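PDB 5V8C: transcriptional regulator from Actinomyces oris, which acts as a LytR-Cps2A-Psr phosphotransferase that mediates glycosylation of a cell wall-anchored protein in this Gram-positive bacterium. Local coordinates for residues A[111-116]-A[223-228]; A[162-167]-A[191-196]; A[256-261]-A[272-277]. One frame throughout, in Å; residues are numbered along the deposited sequence.

Interaction 1 (A[111-116]-A[223-228]); sequences HLVTID and GNITLD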
# COMPACT_ATOMS: atom_id res chain seq x y z
N HIS A 111 -11.68 -7.91 -1.29
CA HIS A 111 -10.88 -8.26 -2.47
C HIS A 111 -9.39 -8.18 -2.16
O HIS A 111 -8.99 -7.49 -1.23
CB HIS A 111 -11.23 -7.32 -3.64
CG HIS A 111 -12.68 -7.32 -4.01
ND1 HIS A 111 -13.24 -8.37 -4.69
CD2 HIS A 111 -13.63 -6.39 -3.77
CE1 HIS A 111 -14.51 -8.04 -4.87
NE2 HIS A 111 -14.79 -6.86 -4.33
N LEU A 112 -8.56 -8.88 -2.95
CA LEU A 112 -7.12 -8.90 -2.69
C LEU A 112 -6.29 -8.74 -3.96
O LEU A 112 -6.46 -9.52 -4.91
CB LEU A 112 -6.68 -10.15 -1.90
CG LEU A 112 -5.16 -10.25 -1.64
CD1 LEU A 112 -4.74 -9.43 -0.42
CD2 LEU A 112 -4.70 -11.68 -1.51
N VAL A 113 -5.36 -7.77 -3.93
CA VAL A 113 -4.39 -7.50 -4.99
C VAL A 113 -2.97 -7.63 -4.41
O VAL A 113 -2.67 -7.03 -3.36
CB VAL A 113 -4.59 -6.13 -5.70
CG1 VAL A 113 -3.75 -6.03 -6.97
CG2 VAL A 113 -6.06 -5.89 -6.02
N THR A 114 -2.13 -8.42 -5.07
CA THR A 114 -0.74 -8.66 -4.66
C THR A 114 0.20 -8.30 -5.80
O THR A 114 -0.06 -8.65 -6.95
CB THR A 114 -0.61 -10.10 -4.14
OG1 THR A 114 -1.21 -10.16 -2.85
CG2 THR A 114 0.83 -10.58 -4.07
N ILE A 115 1.23 -7.53 -5.50
CA ILE A 115 2.18 -7.05 -6.50
C ILE A 115 3.59 -7.29 -5.96
O ILE A 115 3.92 -6.83 -4.87
CB ILE A 115 1.96 -5.54 -6.84
CG1 ILE A 115 0.47 -5.15 -6.87
CG2 ILE A 115 2.63 -5.16 -8.17
CD1 ILE A 115 0.20 -3.73 -6.56
N ASP A 116 4.41 -7.99 -6.74
CA ASP A 116 5.80 -8.22 -6.35
C ASP A 116 6.71 -7.07 -6.85
O ASP A 116 6.22 -6.13 -7.48
CB ASP A 116 6.27 -9.62 -6.79
CG ASP A 116 6.38 -9.87 -8.28
OD1 ASP A 116 7.03 -9.05 -8.97
OD2 ASP A 116 5.98 -10.97 -8.73
N GLY A 223 -1.58 -8.72 -16.23
CA GLY A 223 -0.51 -9.70 -16.28
C GLY A 223 0.59 -9.51 -15.26
O GLY A 223 1.48 -10.36 -15.15
N ASN A 224 0.57 -8.39 -14.51
CA ASN A 224 1.59 -8.10 -13.49
C ASN A 224 0.94 -7.86 -12.14
O ASN A 224 1.30 -6.92 -11.44
CB ASN A 224 2.45 -6.90 -13.91
CG ASN A 224 3.42 -7.23 -15.01
OD1 ASN A 224 4.61 -7.52 -14.76
ND2 ASN A 224 2.94 -7.23 -16.24
N ILE A 225 -0.01 -8.74 -11.78
CA ILE A 225 -0.84 -8.67 -10.58
C ILE A 225 -1.27 -10.07 -10.18
O ILE A 225 -1.52 -10.93 -11.03
CB ILE A 225 -2.08 -7.76 -10.90
CG1 ILE A 225 -1.79 -6.26 -10.63
CG2 ILE A 225 -3.41 -8.21 -10.25
CD1 ILE A 225 -1.08 -5.96 -9.45
N THR A 226 -1.43 -10.27 -8.87
CA THR A 226 -1.99 -11.49 -8.31
C THR A 226 -3.31 -11.10 -7.64
O THR A 226 -3.36 -10.10 -6.93
CB THR A 226 -0.97 -12.19 -7.41
OG1 THR A 226 0.23 -12.39 -8.14
CG2 THR A 226 -1.47 -13.51 -6.87
N LEU A 227 -4.38 -11.84 -7.94
CA LEU A 227 -5.73 -11.62 -7.42
C LEU A 227 -6.21 -12.86 -6.70
O LEU A 227 -5.89 -13.98 -7.12
CB LEU A 227 -6.72 -11.37 -8.58
CG LEU A 227 -6.66 -10.04 -9.32
CD1 LEU A 227 -7.69 -10.00 -10.43
CD2 LEU A 227 -6.83 -8.85 -8.37
N ASP A 228 -7.09 -12.69 -5.68
CA ASP A 228 -7.71 -13.84 -5.05
C ASP A 228 -8.66 -14.47 -6.07
O ASP A 228 -9.06 -13.81 -7.03
CB ASP A 228 -8.43 -13.47 -3.74
CG ASP A 228 -9.64 -12.59 -3.92
OD1 ASP A 228 -10.75 -13.14 -4.10
OD2 ASP A 228 -9.48 -11.36 -3.87
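T114 and T226 form an antiparallel hydrogen-bonded pair between 111-116 and 223-228; the short strand axes approach to 4.8 Å, their N-to-C directions 160° apart. Two backbone bonds define this pair: T114 N to T226 O at 2.8 Å, and T226 N to T114 O at 2.9 Å. One step on, V113 and L227 make the non-hydrogen-bonded pair. At L112 the pattern changes: its N-H goes to the carboxylate of D228, with L112 N to D228 OD2 at 2.8 Å, met nearly along the C-O axis of that oxygen. D228 N returns only a weak bond to L112 O, while D228 OD1 weakly accepts from G230 N. An alanine here would probably leave the buried L112 N-H without its acceptor and G230 N without its weak partner. On one face the two threonines lie side by side, CB of T114 to CB of T226 at 3.9 Å. The other face is aliphatic: V113 CG2 meets L227 CD2 at 3.9 Å and V113 CG1 meets I225 CD1 at 3.6 Å, with I115 and I225 both reaching I123 of helix 117-126. Strand 23-28 pairs with the far edge of 111-115 and strand 5-7 adjoins 226-228, so the ladder belongs to the mixed central sheet of an alpha/beta LytR-Cps2A-Psr fold.

Interaction 2 (A[162-167]-A[191-196]); sequences ALVRSR and QSTATV
V164 and T193 mark the closest backbone approach of 162-167 and 191-196, their CA atoms 5.4 Å apart, where the C-terminal part of helix 157-165 meets the long helix 182-208. This is helix-helix packing within the alpha/beta LytR-Cps2A-Psr fold, and no hydrogen bond joins the two segments. V164 has the largest share of the buried surface. Its CG1, anti to the carbonyl carbon (chi1 -58°), touches two residues three positions apart on the long helix: T193 CG2 lies 3.7 Å from V164 CG1, and V196 CG2 lies 3.8 Å from the same methyl. The V164 and V196 side chains cross at about a right angle, and V164 CG1 to V196 CG2 is their nearest approach. T193 turns its two branches to different partners. Its methyl faces V164, whereas its hydroxyl has R189 O and S190 O as acceptors within hydrogen-bonding range, one proton for the two, and N69 ND2 as a further partner, which ties the helix to its own preceding turn and to a residue by the central sheet. The T193 side chain also touches V54 of strand 52-60, and V196 touches F120 of helix 117-126, which places the pair in the interior. Beside V164, L163 CG rests on S192 CB at 3.8 Å. The S192 hydroxyl bonds to R189 O within its own helix, and S192 OG comes within 3.3 Å of L163 O without making a hydrogen bond to it.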
# COMPACT_ATOMS: atom_id res chain seq x y z
N ALA A 162 13.13 1.36 -5.05
CA ALA A 162 14.24 1.64 -4.14
C ALA A 162 13.83 2.66 -3.06
O ALA A 162 14.27 2.55 -1.92
CB ALA A 162 15.42 2.18 -4.93
N LEU A 163 12.96 3.61 -3.43
CA LEU A 163 12.45 4.65 -2.53
C LEU A 163 11.51 4.06 -1.46
O LEU A 163 11.67 4.37 -0.27
CB LEU A 163 11.75 5.76 -3.34
CG LEU A 163 11.50 7.10 -2.63
CD1 LEU A 163 12.75 7.61 -1.92
CD2 LEU A 163 11.03 8.14 -3.62
N VAL A 164 10.55 3.21 -1.87
CA VAL A 164 9.63 2.58 -0.93
C VAL A 164 10.35 1.53 -0.06
O VAL A 164 10.01 1.39 1.11
CB VAL A 164 8.33 2.03 -1.59
CG1 VAL A 164 7.57 3.13 -2.32
CG2 VAL A 164 8.62 0.87 -2.52
N ARG A 165 11.35 0.84 -0.62
CA ARG A 165 12.10 -0.19 0.09
C ARG A 165 13.19 0.37 1.00
O ARG A 165 13.74 -0.38 1.80
CB ARG A 165 12.77 -1.15 -0.90
CG ARG A 165 11.91 -2.29 -1.42
CD ARG A 165 12.77 -3.25 -2.23
NE ARG A 165 13.52 -2.56 -3.28
CZ ARG A 165 14.59 -3.05 -3.90
NH1 ARG A 165 15.06 -4.25 -3.57
NH2 ARG A 165 15.20 -2.35 -4.84
N SER A 166 13.59 1.64 0.80
CA SER A 166 14.68 2.31 1.51
C SER A 166 14.71 2.00 3.02
O SER A 166 14.04 2.66 3.81
CB SER A 166 14.66 3.82 1.25
OG SER A 166 15.88 4.44 1.58
N ARG A 167 15.48 0.96 3.39
CA ARG A 167 15.61 0.48 4.77
C ARG A 167 16.51 1.39 5.60
O ARG A 167 16.12 1.80 6.69
CB ARG A 167 16.11 -0.97 4.80
N GLN A 191 6.08 8.03 4.26
CA GLN A 191 5.99 9.29 3.52
C GLN A 191 6.27 9.03 2.03
O GLN A 191 5.50 9.47 1.17
CB GLN A 191 6.97 10.30 4.14
CG GLN A 191 7.27 11.54 3.32
CD GLN A 191 8.52 12.21 3.83
OE1 GLN A 191 9.65 11.80 3.53
NE2 GLN A 191 8.34 13.20 4.69
N SER A 192 7.33 8.26 1.72
CA SER A 192 7.67 7.93 0.34
C SER A 192 6.59 7.07 -0.30
O SER A 192 6.17 7.37 -1.42
CB SER A 192 9.04 7.26 0.26
OG SER A 192 9.03 6.01 0.92
N THR A 193 6.06 6.06 0.44
CA THR A 193 4.96 5.20 -0.04
C THR A 193 3.70 6.02 -0.29
O THR A 193 3.00 5.77 -1.28
CB THR A 193 4.67 4.04 0.92
OG1 THR A 193 4.50 4.56 2.24
CG2 THR A 193 5.76 2.99 0.93
N ALA A 194 3.43 7.03 0.57
CA ALA A 194 2.29 7.95 0.44
C ALA A 194 2.40 8.77 -0.85
O ALA A 194 1.45 8.82 -1.63
CB ALA A 194 2.24 8.88 1.65
N THR A 195 3.59 9.37 -1.08
CA THR A 195 3.89 10.14 -2.29
C THR A 195 3.75 9.23 -3.52
O THR A 195 3.10 9.62 -4.49
CB THR A 195 5.30 10.73 -2.21
OG1 THR A 195 5.50 11.30 -0.93
CG2 THR A 195 5.56 11.76 -3.30
N VAL A 196 4.36 8.03 -3.47
CA VAL A 196 4.32 7.05 -4.54
C VAL A 196 2.88 6.68 -4.86
O VAL A 196 2.49 6.77 -6.02
CB VAL A 196 5.20 5.82 -4.22
CG1 VAL A 196 4.86 4.62 -5.10
CG2 VAL A 196 6.68 6.17 -4.34

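Interaction 3 (A[256-261]-A[272-277]); sequences DLPTGP and QESRDL
P258 O is gripped by two side chains, S274 OG from helix 272-280 and N271 ND2 from the residue just before it. S274 OG donates to P258 O at 2.7 Å, steeply from above: it stands 67° out of the carbonyl plane, with a C=O...donor angle of 109°. The serine oxygen lies anti to its own carbonyl carbon (chi1 -55°), and S274 CB lies 3.8 Å from L257 CD1. P258 is the centre of an inverse gamma turn, the tight bend by which the loop after strand 252-256 passes the first turns of the helix. The helix presents E273, S274 and L277 to that bend, three residues on one flank. CB and CG of the proline ring face E273, and CD faces L277: CB of P258 is 3.9 Å from E273 OE1, CG approaches the E273 carbonyl, and CD of P258 lies 4.0 Å from L277 CG. L257 adds the apolar end, its CD2 at 3.8 Å from L277 CD1 with the two side chains crossing at a slant. P71 and L74 touch L257 too, and L257 shares backbone hydrogen bonding with N69.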
# COMPACT_ATOMS: atom_id res chain seq x y z
N ASP A 256 -2.31 8.15 6.15
CA ASP A 256 -1.46 7.26 6.93
C ASP A 256 -2.12 7.03 8.27
O ASP A 256 -2.64 7.96 8.87
CB ASP A 256 -0.08 7.88 7.11
CG ASP A 256 0.78 7.74 5.87
OD1 ASP A 256 0.69 8.62 4.99
OD2 ASP A 256 1.46 6.69 5.74
N LEU A 257 -2.16 5.76 8.70
CA LEU A 257 -2.72 5.34 9.98
C LEU A 257 -2.01 6.13 11.10
O LEU A 257 -0.78 6.10 11.19
CB LEU A 257 -2.45 3.83 10.14
CG LEU A 257 -3.51 2.92 10.79
CD1 LEU A 257 -2.97 2.28 12.04
CD2 LEU A 257 -4.85 3.59 10.97
N PRO A 258 -2.74 6.94 11.88
CA PRO A 258 -2.06 7.76 12.91
C PRO A 258 -1.58 6.99 14.14
O PRO A 258 -2.30 6.87 15.13
CB PRO A 258 -3.10 8.83 13.26
CG PRO A 258 -4.41 8.22 12.93
CD PRO A 258 -4.20 7.15 11.89
N THR A 259 -0.34 6.48 14.09
CA THR A 259 0.25 5.77 15.24
C THR A 259 0.98 6.76 16.14
O THR A 259 1.35 7.84 15.69
CB THR A 259 1.18 4.64 14.77
OG1 THR A 259 2.32 5.19 14.11
CG2 THR A 259 0.47 3.64 13.85
N GLY A 260 1.19 6.38 17.40
CA GLY A 260 1.89 7.22 18.37
C GLY A 260 3.34 7.49 18.00
O GLY A 260 3.86 6.88 17.06
N PRO A 261 4.03 8.42 18.71
CA PRO A 261 5.43 8.72 18.36
C PRO A 261 6.27 7.45 18.30
O PRO A 261 6.37 6.72 19.28
CB PRO A 261 5.88 9.68 19.45
CG PRO A 261 4.63 10.32 19.93
CD PRO A 261 3.58 9.25 19.84
N GLN A 272 -5.43 5.08 20.36
CA GLN A 272 -6.80 5.56 20.25
C GLN A 272 -7.05 6.26 18.90
O GLN A 272 -8.05 5.95 18.24
CB GLN A 272 -7.17 6.47 21.44
CG GLN A 272 -8.63 6.91 21.46
CD GLN A 272 -9.59 5.76 21.68
OE1 GLN A 272 -9.74 5.26 22.80
NE2 GLN A 272 -10.28 5.35 20.63
N GLU A 273 -6.11 7.14 18.45
CA GLU A 273 -6.20 7.84 17.16
C GLU A 273 -6.43 6.85 16.00
O GLU A 273 -7.33 7.07 15.18
CB GLU A 273 -4.92 8.64 16.88
CG GLU A 273 -4.86 10.03 17.49
CD GLU A 273 -3.67 10.82 16.98
OE1 GLU A 273 -3.83 11.57 15.99
OE2 GLU A 273 -2.55 10.62 17.52
N SER A 274 -5.64 5.76 15.95
CA SER A 274 -5.71 4.71 14.94
C SER A 274 -7.07 3.99 14.98
O SER A 274 -7.67 3.77 13.92
CB SER A 274 -4.59 3.70 15.15
OG SER A 274 -3.32 4.33 15.17
N ARG A 275 -7.55 3.63 16.18
CA ARG A 275 -8.81 2.92 16.38
C ARG A 275 -10.03 3.72 15.93
O ARG A 275 -10.96 3.14 15.37
CB ARG A 275 -8.96 2.45 17.84
CG ARG A 275 -7.94 1.38 18.26
CD ARG A 275 -8.40 -0.03 17.92
NE ARG A 275 -7.27 -0.91 17.61
CZ ARG A 275 -6.77 -1.81 18.45
NH1 ARG A 275 -7.28 -1.94 19.67
NH2 ARG A 275 -5.76 -2.58 18.08
N ASP A 276 -10.02 5.05 16.17
CA ASP A 276 -11.12 5.95 15.80
C ASP A 276 -11.19 6.13 14.29
O ASP A 276 -12.27 6.00 13.70
CB ASP A 276 -10.98 7.33 16.48
CG ASP A 276 -10.94 7.29 18.00
OD1 ASP A 276 -11.77 6.58 18.60
OD2 ASP A 276 -10.12 8.04 18.58
N LEU A 277 -10.04 6.43 13.66
CA LEU A 277 -9.88 6.59 12.22
C LEU A 277 -10.40 5.32 11.53
O LEU A 277 -11.09 5.42 10.53
CB LEU A 277 -8.39 6.82 11.90
CG LEU A 277 -7.95 7.26 10.48
CD1 LEU A 277 -7.38 6.11 9.69
CD2 LEU A 277 -9.03 8.02 9.72

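Interactions 1 and 2 are buried, whereas interaction 3 is partly buried, its centre about 17 Å from the centre of the chain and across it from interaction 1. Their chemistry follows their place. The strand pair of 111-116 and 223-228 rests on backbone bonds, one carboxylate and aliphatic packing on one face, the helix pair of 162-167 and 191-196 on apolar side-chain contacts with no hydrogen bond across, and the loop-helix pair of 256-261 and 272-277 on one shared carbonyl and a proline ring. Interactions 2 and 3 touch directly, A194 CB to D256 OD1 at 3.7 Å, and N69 ND2 bonds both T193 OG1 and D256 OD2. Helix 117-126 touches side chains of interactions 1 and 2.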